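Local coordinates for protein Alpha/beta fold hydrolase (Pseudomonas aeruginosa, PDB 6I8W) that acts as a membrane-bound phospholipase A of the alpha/beta-hydrolase fold, degrading membrane phospholipids and serving as a bacterial virulence factor, at residues Glu42-Val45 with Leu50-Ala53; Glu87-Val92 with His299-Leu304; Ala168-Ser171 with Leu177-Gly180. All blocks are in the same frame, centred on the assembly; numbering follows the deposited sequence.

Contact 1 of 3, residues Glu42-Val45 with Leu50-Ala53; sequences EHSV and LEIA. With CO2 (carbon dioxide), chain F.
V45 and I52 form an antiparallel hydrogen-bonded pair in the beta hairpin of strands 41-47 and 50-57, at the edge of the central sheet. V45 N donates to I52 O at 3.0 Å, and I52 N returns the bond to V45 O at 2.8 Å. One step further from the turn, S44 and A53 make a non-hydrogen-bonded pair, whose CA atoms each make a weak CA-H...O contact with a neighbouring carbonyl: S44 CA approaches I52 O at 3.2 Å, so this oxygen receives a C-H contact besides the N-H bond, and A53 CA approaches H43 O at 3.5 Å. The S44 side chain leaves the opposite face of the sheet from V45. Its CB meets E51 OE2 at 3.6 Å, and I52 O equally closely. OG, placed between the backbone N and carbonyl carbon (chi1 73°), lies 3.3 Å from E51 OE2 and 3.1 Å from O2 of a carbon dioxide. With another acceptor within reach, which one receives the single OG proton is not settled; the serine also has a second conformer, and this account holds for the one described. The carbon dioxide reaches the edge of the H43 ring with O1. E42 brings OE2 over A53 CB, while its OE1 forms a salt bridge with R35. On the other face V45 and I52 pack against F122 of helix 112-125. The chemistry is thus divided by face: hydrophobic toward the helix, polar and acidic around S44.

Contact 2 of 3, residues Glu87-Val92 with His299-Leu304; sequences ERYHVV and HYQAFL. With CO2 (carbon dioxide), chain H.
The guanidinium of R88 and the side-chain amide of Q301 lie stacked, their planes 11° apart. Q301 CD sits over one face of the guanidinium, 3.1 Å from R88 NH1. R88 NH1 and Q301 NE2 are both donors, and NH1 meets Q301 OE1 at a poor angle, so neither pair is a hydrogen bond; the polar partner of R88 is D305, which forms a salt bridge with NH2. The same amide meets the edge of the Y89 ring, where Q301 OE1 is 3.3 Å from Y89 CE2, close to the ring plane. Amide and ring planes are 20° apart, and the other amide atom meets the hydroxyl: Q301 NE2 donates to Y89 OH over 2.9 Å, with the acceptor close to the amide plane. A bend at chi2 (65°) turns the amide of Q301 into this position. Q301 has a second conformer, so the stack and the bond hold for the one described.

Y89 OH donates a hydrogen bond to O2 of a carbon dioxide at 2.9 Å, so the hydroxyl is gripped by two bonds, as acceptor and as donor. L304 CB approaches Y89 OH at 3.6 Å, and L304 CD1 comes obliquely to Y89 CZ at 3.7 Å. That methyl also rests on one face of the Y300 ring, offset toward its rim. H132 and R308 complete the carbon dioxide pocket.

R88 and Y89 form the approach to strand 90-94, and the last helix, 293-308, supplies Q301 and L304. From that helix Y300 packs on L65 of strand 64-68 and on H132 and A134 of strand 131-136, while F303 reaches S277 of strand 276-281.

Contact 3 of 3, residues Ala168-Ser171 with Leu177-Gly180; sequences ARKS and LERG
K170 and E178 join the two ends of the short helix 172-177 through a surface salt bridge, with an N-cap serine at one end of the helix and a Schellman motif at the other. The helix follows strand 154-160, in the part of the chain where alpha/beta hydrolases commonly carry their cap or lid.

The ionic interaction is confined to one pair. K170 NZ donates to E178 OE1 at 2.5 Å, a separation short enough that its exact value is doubtful, and meets the oxygen from above the carboxylate plane, 36° out of it. The lysine chain is extended along its whole length, whereas E178 folds at chi2 (-74°), and the two side chains cross. Both residues are exposed, so solvent probably screens much of the attraction. R179 NH1 makes its salt bridge with E175 OE1 and stands 6.0 Å from K170 NZ, a distance at which the two positive groups would probably repel only mildly.

Hydrogen bonds define the helix ends. S171, directly after K170, is the N-cap: its OG takes the backbone N of F174 and is also hydrogen-bonded to V260 O, so this buried serine ties the helix start to another loop. R169 N adds a weak bond to S264 OG nearby.

The backbone turn is the third element. L177 to G180 make a type I beta turn, and G180 is the C-prime residue of the Schellman motif that ends the helix. Its positive phi, 76°, favours glycine. Two backbone bonds define the motif: the outer runs from E181 N to D176 O, and inside it G180 N meets L177 O at 3.1 Å.

After the long N-terminal helix 3-38, contact 1 closes the first and smallest loop, only four residues, in the hairpin that begins the sheet. Contact 2 opens afterwards, at the approach to strand 90-94, the sheet neighbour of strand 50-57. It closes 206 residues later on helix 293-308, bringing the last helix back to the loop that leads into strand 90-94. Contact 3 is nested inside that large loop and brackets helix 172-177. No loops cross. Contacts 1 and 2 reach the same sheet, their nearest atoms about 7 Å apart, whereas contact 3 lies on the other side of the chain's centre from contact 1, with centres about 35 Å apart.

Contact 1 of 3, residues Glu42-Val45 with Leu50-Ala53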
loop_
_atom_site.group_PDB
_atom_site.type_symbol
_atom_site.label_atom_id
_atom_site.label_comp_id
_atom_site.label_asym_id
_atom_site.label_seq_id
_atom_site.Cartn_x
_atom_site.Cartn_y
_atom_site.Cartn_z
ATOM N N GLU A 42 3.682 -3.473 -15.726
ATOM C CA GLU A 42 2.503 -2.633 -15.494
ATOM C C GLU A 42 1.419 -2.783 -16.559
ATOM O O GLU A 42 1.705 -2.863 -17.749
ATOM C CB GLU A 42 2.928 -1.162 -15.383
ATOM C CG GLU A 42 1.748 -0.216 -15.096
ATOM C CD GLU A 42 2.186 1.196 -14.723
ATOM O OE1 GLU A 42 3.390 1.499 -14.829
ATOM O OE2 GLU A 42 1.320 2.007 -14.324
ATOM N N HIS A 43 0.167 -2.815 -16.109
ATOM C CA HIS A 43 -0.985 -2.873 -16.985
ATOM C C HIS A 43 -2.046 -1.942 -16.429
ATOM O O HIS A 43 -1.855 -1.348 -15.372
ATOM C CB HIS A 43 -1.529 -4.304 -17.062
ATOM C CG HIS A 43 -0.485 -5.318 -17.396
ATOM N ND1 HIS A 43 -0.125 -5.616 -18.692
ATOM C CD2 HIS A 43 0.310 -6.074 -16.600
ATOM C CE1 HIS A 43 0.832 -6.530 -18.680
ATOM N NE2 HIS A 43 1.114 -6.822 -17.424
ATOM N N SER A 44 -3.160 -1.820 -17.140
ATOM C CA SER A 44 -4.302 -1.108 -16.601
ATOM C C SER A 44 -5.586 -1.749 -17.089
ATOM O O SER A 44 -5.610 -2.428 -18.115
ATOM C CB SER A 44 -4.261 0.371 -16.982
ATOM O OG SER A 44 -4.576 0.548 -18.342
ATOM N N VAL A 45 -6.648 -1.570 -16.309
ATOM C CA VAL A 45 -7.954 -2.082 -16.683
ATOM C C VAL A 45 -9.014 -1.121 -16.156
ATOM O O VAL A 45 -8.866 -0.542 -15.075
ATOM C CB VAL A 45 -8.173 -3.529 -16.141
ATOM C CG1 VAL A 45 -8.077 -3.568 -14.634
ATOM C CG2 VAL A 45 -9.518 -4.093 -16.627
ATOM N N LEU A 50 -13.425 3.356 -14.034
ATOM C CA LEU A 50 -12.207 3.942 -13.493
ATOM C C LEU A 50 -11.009 3.179 -14.025
ATOM O O LEU A 50 -10.993 1.947 -14.018
ATOM C CB LEU A 50 -12.179 3.889 -11.964
ATOM C CG LEU A 50 -13.317 4.503 -11.151
ATOM C CD1 LEU A 50 -12.925 4.492 -9.675
ATOM C CD2 LEU A 50 -13.668 5.902 -11.634
ATOM N N GLU A 51 -9.974 3.904 -14.427
ATOM C CA GLU A 51 -8.743 3.240 -14.839
ATOM C C GLU A 51 -7.964 2.813 -13.613
ATOM O O GLU A 51 -7.602 3.627 -12.772
ATOM C CB GLU A 51 -7.882 4.140 -15.721
ATOM C CG GLU A 51 -6.604 3.453 -16.176
ATOM C CD GLU A 51 -6.030 4.072 -17.436
ATOM O OE1 GLU A 51 -6.760 4.830 -18.112
ATOM O OE2 GLU A 51 -4.853 3.803 -17.750
ATOM N N ILE A 52 -7.730 1.518 -13.502
ATOM C CA ILE A 52 -6.951 1.007 -12.393
ATOM C C ILE A 52 -5.621 0.480 -12.908
ATOM O O ILE A 52 -5.592 -0.460 -13.698
ATOM C CB ILE A 52 -7.719 -0.076 -11.652
ATOM C CG1 ILE A 52 -9.030 0.527 -11.104
ATOM C CG2 ILE A 52 -6.838 -0.709 -10.557
ATOM C CD1 ILE A 52 -9.730 -0.362 -10.096
ATOM N N ALA A 53 -4.531 1.119 -12.481
ATOM C CA ALA A 53 -3.195 0.678 -12.835
ATOM C C ALA A 53 -2.784 -0.466 -11.918
ATOM O O ALA A 53 -3.120 -0.472 -10.727
ATOM C CB ALA A 53 -2.179 1.845 -12.732
HETATM C C CO2 F . -2.623 -1.963 -20.133
HETATM O O1 CO2 F . -2.729 -3.084 -19.989
HETATM O O2 CO2 F . -2.515 -0.841 -20.273
#

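Contact 2 of 3, residues Glu87-Val92 with His299-Leu304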
loop_
_atom_site.group_PDB
_atom_site.type_symbol
_atom_site.label_atom_id
_atom_site.label_comp_id
_atom_site.label_asym_id
_atom_site.label_seq_id
_atom_site.Cartn_x
_atom_site.Cartn_y
_atom_site.Cartn_z
ATOM N N GLU A 87 8.161 -16.247 -8.294
ATOM C CA GLU A 87 8.619 -17.563 -8.760
ATOM C C GLU A 87 7.523 -18.608 -8.607
ATOM O O GLU A 87 7.366 -19.476 -9.456
ATOM C CB GLU A 87 9.865 -18.021 -7.993
ATOM N N ARG A 88 6.754 -18.499 -7.528
ATOM C CA ARG A 88 5.775 -19.521 -7.159
ATOM C C ARG A 88 4.325 -19.045 -7.239
ATOM O O ARG A 88 3.398 -19.854 -7.177
ATOM C CB ARG A 88 6.066 -20.018 -5.739
ATOM C CG ARG A 88 7.380 -20.788 -5.639
ATOM C CD ARG A 88 7.697 -21.153 -4.193
ATOM N NE ARG A 88 6.619 -21.924 -3.576
ATOM C CZ ARG A 88 6.528 -22.169 -2.273
ATOM N NH1 ARG A 88 7.449 -21.700 -1.442
ATOM N NH2 ARG A 88 5.514 -22.879 -1.799
ATOM N N TYR A 89 4.129 -17.737 -7.376
ATOM C CA TYR A 89 2.779 -17.164 -7.369
ATOM C C TYR A 89 2.545 -16.224 -8.520
ATOM O O TYR A 89 3.484 -15.678 -9.094
ATOM C CB TYR A 89 2.500 -16.422 -6.041
ATOM C CG TYR A 89 2.539 -17.346 -4.855
ATOM C CD1 TYR A 89 1.436 -18.131 -4.534
ATOM C CD2 TYR A 89 3.683 -17.461 -4.073
ATOM C CE1 TYR A 89 1.472 -19.016 -3.464
ATOM C CE2 TYR A 89 3.730 -18.342 -2.989
ATOM C CZ TYR A 89 2.617 -19.110 -2.691
ATOM O OH TYR A 89 2.642 -19.980 -1.621
ATOM N N HIS A 90 1.267 -16.060 -8.854
ATOM C CA HIS A 90 0.821 -15.029 -9.759
ATOM C C HIS A 90 0.562 -13.796 -8.914
ATOM O O HIS A 90 -0.434 -13.730 -8.202
ATOM C CB HIS A 90 -0.434 -15.487 -10.505
ATOM C CG HIS A 90 -1.059 -14.432 -11.364
ATOM N ND1 HIS A 90 -2.398 -14.111 -11.286
ATOM C CD2 HIS A 90 -0.538 -13.643 -12.335
ATOM C CE1 HIS A 90 -2.678 -13.171 -12.173
ATOM N NE2 HIS A 90 -1.565 -12.868 -12.821
ATOM N N VAL A 91 1.471 -12.832 -8.965
ATOM C CA VAL A 91 1.391 -11.697 -8.058
ATOM C C VAL A 91 0.760 -10.497 -8.756
ATOM O O VAL A 91 1.133 -10.151 -9.886
ATOM C CB VAL A 91 2.772 -11.315 -7.512
ATOM C CG1 VAL A 91 2.667 -10.074 -6.609
ATOM C CG2 VAL A 91 3.421 -12.529 -6.769
ATOM N N VAL A 92 -0.225 -9.893 -8.093
ATOM C CA VAL A 92 -0.883 -8.691 -8.618
ATOM C C VAL A 92 -0.879 -7.607 -7.536
ATOM O O VAL A 92 -1.253 -7.855 -6.381
ATOM C CB VAL A 92 -2.321 -8.988 -9.081
ATOM C CG1 VAL A 92 -3.038 -7.697 -9.587
ATOM C CG2 VAL A 92 -2.330 -10.069 -10.152
ATOM N N HIS A 299 8.263 -14.745 6.118
ATOM C CA HIS A 299 7.196 -15.035 7.092
ATOM C C HIS A 299 5.884 -15.330 6.359
ATOM O O HIS A 299 5.149 -16.263 6.696
ATOM C CB HIS A 299 6.980 -13.861 8.064
ATOM C CG HIS A 299 7.976 -13.786 9.180
ATOM N ND1 HIS A 299 8.187 -14.815 10.073
ATOM C CD2 HIS A 299 8.777 -12.769 9.586
ATOM C CE1 HIS A 299 9.094 -14.451 10.961
ATOM N NE2 HIS A 299 9.461 -13.207 10.694
ATOM N N TYR A 300 5.592 -14.522 5.351
ATOM C CA TYR A 300 4.376 -14.693 4.554
ATOM C C TYR A 300 4.391 -16.025 3.781
ATOM O O TYR A 300 3.390 -16.736 3.770
ATOM C CB TYR A 300 4.213 -13.526 3.586
ATOM C CG TYR A 300 2.924 -13.522 2.797
ATOM C CD1 TYR A 300 1.709 -13.828 3.406
ATOM C CD2 TYR A 300 2.915 -13.174 1.448
ATOM C CE1 TYR A 300 0.512 -13.806 2.679
ATOM C CE2 TYR A 300 1.727 -13.142 0.716
ATOM C CZ TYR A 300 0.533 -13.458 1.345
ATOM O OH TYR A 300 -0.641 -13.433 0.629
ATOM N N GLN A 301 5.523 -16.372 3.152
ATOM C CA GLN A 301 5.637 -17.666 2.474
ATOM C C GLN A 301 5.437 -18.825 3.438
ATOM O O GLN A 301 4.838 -19.855 3.086
ATOM C CB GLN A 301 6.997 -17.820 1.792
ATOM C CG GLN A 301 7.131 -19.139 1.054
ATOM C CD GLN A 301 6.170 -19.250 -0.122
ATOM O OE1 GLN A 301 6.448 -18.722 -1.204
ATOM N NE2 GLN A 301 5.045 -19.950 0.076
ATOM N N ALA A 302 5.946 -18.668 4.656
ATOM C CA ALA A 302 5.799 -19.718 5.656
ATOM C C ALA A 302 4.319 -19.907 5.987
ATOM O O ALA A 302 3.816 -21.027 6.066
ATOM C CB ALA A 302 6.609 -19.382 6.912
ATOM N N PHE A 303 3.645 -18.784 6.205
ATOM C CA PHE A 303 2.204 -18.764 6.450
ATOM C C PHE A 303 1.451 -19.451 5.312
ATOM O O PHE A 303 0.653 -20.348 5.552
ATOM C CB PHE A 303 1.720 -17.310 6.623
ATOM C CG PHE A 303 0.221 -17.134 6.511
ATOM C CD1 PHE A 303 -0.620 -17.545 7.538
ATOM C CD2 PHE A 303 -0.340 -16.547 5.378
ATOM C CE1 PHE A 303 -2.001 -17.374 7.440
ATOM C CE2 PHE A 303 -1.722 -16.367 5.272
ATOM C CZ PHE A 303 -2.546 -16.771 6.303
ATOM N N LEU A 304 1.737 -19.052 4.067
ATOM C CA LEU A 304 1.084 -19.651 2.899
ATOM C C LEU A 304 1.333 -21.158 2.791
ATOM O O LEU A 304 0.459 -21.922 2.370
ATOM C CB LEU A 304 1.566 -18.976 1.614
ATOM C CG LEU A 304 1.135 -17.520 1.448
ATOM C CD1 LEU A 304 1.840 -16.924 0.239
ATOM C CD2 LEU A 304 -0.389 -17.446 1.281
HETATM C C CO2 H . -0.248 -21.878 -0.829
HETATM O O1 CO2 H . -1.061 -21.746 -0.059
HETATM O O2 CO2 H . 0.567 -21.992 -1.587
#

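Contact 3 of 3, residues Ala168-Ser171 with Leu177-Gly180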
loop_
_atom_site.group_PDB
_atom_site.type_symbol
_atom_site.label_atom_id
_atom_site.label_comp_id
_atom_site.label_asym_id
_atom_site.label_seq_id
_atom_site.Cartn_x
_atom_site.Cartn_y
_atom_site.Cartn_z
ATOM N N ALA A 168 -5.761 -0.919 22.703
ATOM C CA ALA A 168 -5.593 -0.358 24.039
ATOM C C ALA A 168 -4.643 0.840 24.061
ATOM O O ALA A 168 -4.877 1.803 24.777
ATOM C CB ALA A 168 -5.100 -1.437 24.994
ATOM N N ARG A 169 -3.563 0.769 23.288
ATOM C CA ARG A 169 -2.601 1.865 23.239
ATOM C C ARG A 169 -2.878 2.788 22.047
ATOM O O ARG A 169 -3.064 2.329 20.921
ATOM C CB ARG A 169 -1.168 1.327 23.170
ATOM C CG ARG A 169 -0.088 2.404 23.228
ATOM C CD ARG A 169 1.303 1.817 23.025
ATOM N N LYS A 170 -2.907 4.091 22.308
ATOM C CA LYS A 170 -3.113 5.094 21.270
ATOM C C LYS A 170 -1.812 5.313 20.507
ATOM O O LYS A 170 -0.780 5.616 21.109
ATOM C CB LYS A 170 -3.608 6.411 21.907
ATOM C CG LYS A 170 -4.284 7.397 20.962
ATOM C CD LYS A 170 -4.837 8.599 21.772
ATOM C CE LYS A 170 -5.776 9.468 20.952
ATOM N NZ LYS A 170 -6.500 10.515 21.780
ATOM N N SER A 171 -1.849 5.166 19.187
ATOM C CA SER A 171 -0.637 5.327 18.392
ATOM C C SER A 171 -0.217 6.792 18.309
ATOM O O SER A 171 -0.999 7.686 18.595
ATOM C CB SER A 171 -0.837 4.761 16.985
ATOM O OG SER A 171 -1.704 5.597 16.238
ATOM N N LEU A 177 -3.127 13.439 15.647
ATOM C CA LEU A 177 -4.411 13.874 15.090
ATOM C C LEU A 177 -5.182 14.742 16.075
ATOM O O LEU A 177 -5.923 15.639 15.668
ATOM C CB LEU A 177 -5.252 12.668 14.660
ATOM C CG LEU A 177 -4.710 11.955 13.406
ATOM C CD1 LEU A 177 -5.532 10.731 13.054
ATOM C CD2 LEU A 177 -4.629 12.909 12.221
ATOM N N GLU A 178 -4.996 14.502 17.372
ATOM C CA GLU A 178 -5.705 15.313 18.367
ATOM C C GLU A 178 -5.217 16.754 18.381
ATOM O O GLU A 178 -5.903 17.638 18.889
ATOM C CB GLU A 178 -5.539 14.732 19.779
ATOM C CG GLU A 178 -5.883 13.250 19.921
ATOM C CD GLU A 178 -7.374 12.986 19.880
ATOM O OE1 GLU A 178 -7.776 11.816 20.041
ATOM O OE2 GLU A 178 -8.145 13.951 19.698
ATOM N N ARG A 179 -4.038 16.996 17.821
ATOM C CA ARG A 179 -3.508 18.353 17.759
ATOM C C ARG A 179 -3.480 18.882 16.331
ATOM O O ARG A 179 -2.812 19.876 16.050
ATOM C CB ARG A 179 -2.116 18.426 18.384
ATOM C CG ARG A 179 -2.107 18.225 19.892
ATOM C CD ARG A 179 -1.998 16.741 20.285
ATOM N NE ARG A 179 -1.878 16.585 21.733
ATOM C CZ ARG A 179 -1.809 15.420 22.368
ATOM N NH1 ARG A 179 -1.845 14.294 21.673
ATOM N NH2 ARG A 179 -1.704 15.382 23.693
ATOM N N GLY A 180 -4.187 18.203 15.432
ATOM C CA GLY A 180 -4.288 18.655 14.057
ATOM C C GLY A 180 -3.039 18.398 13.237
ATOM O O GLY A 180 -2.772 19.092 12.257
#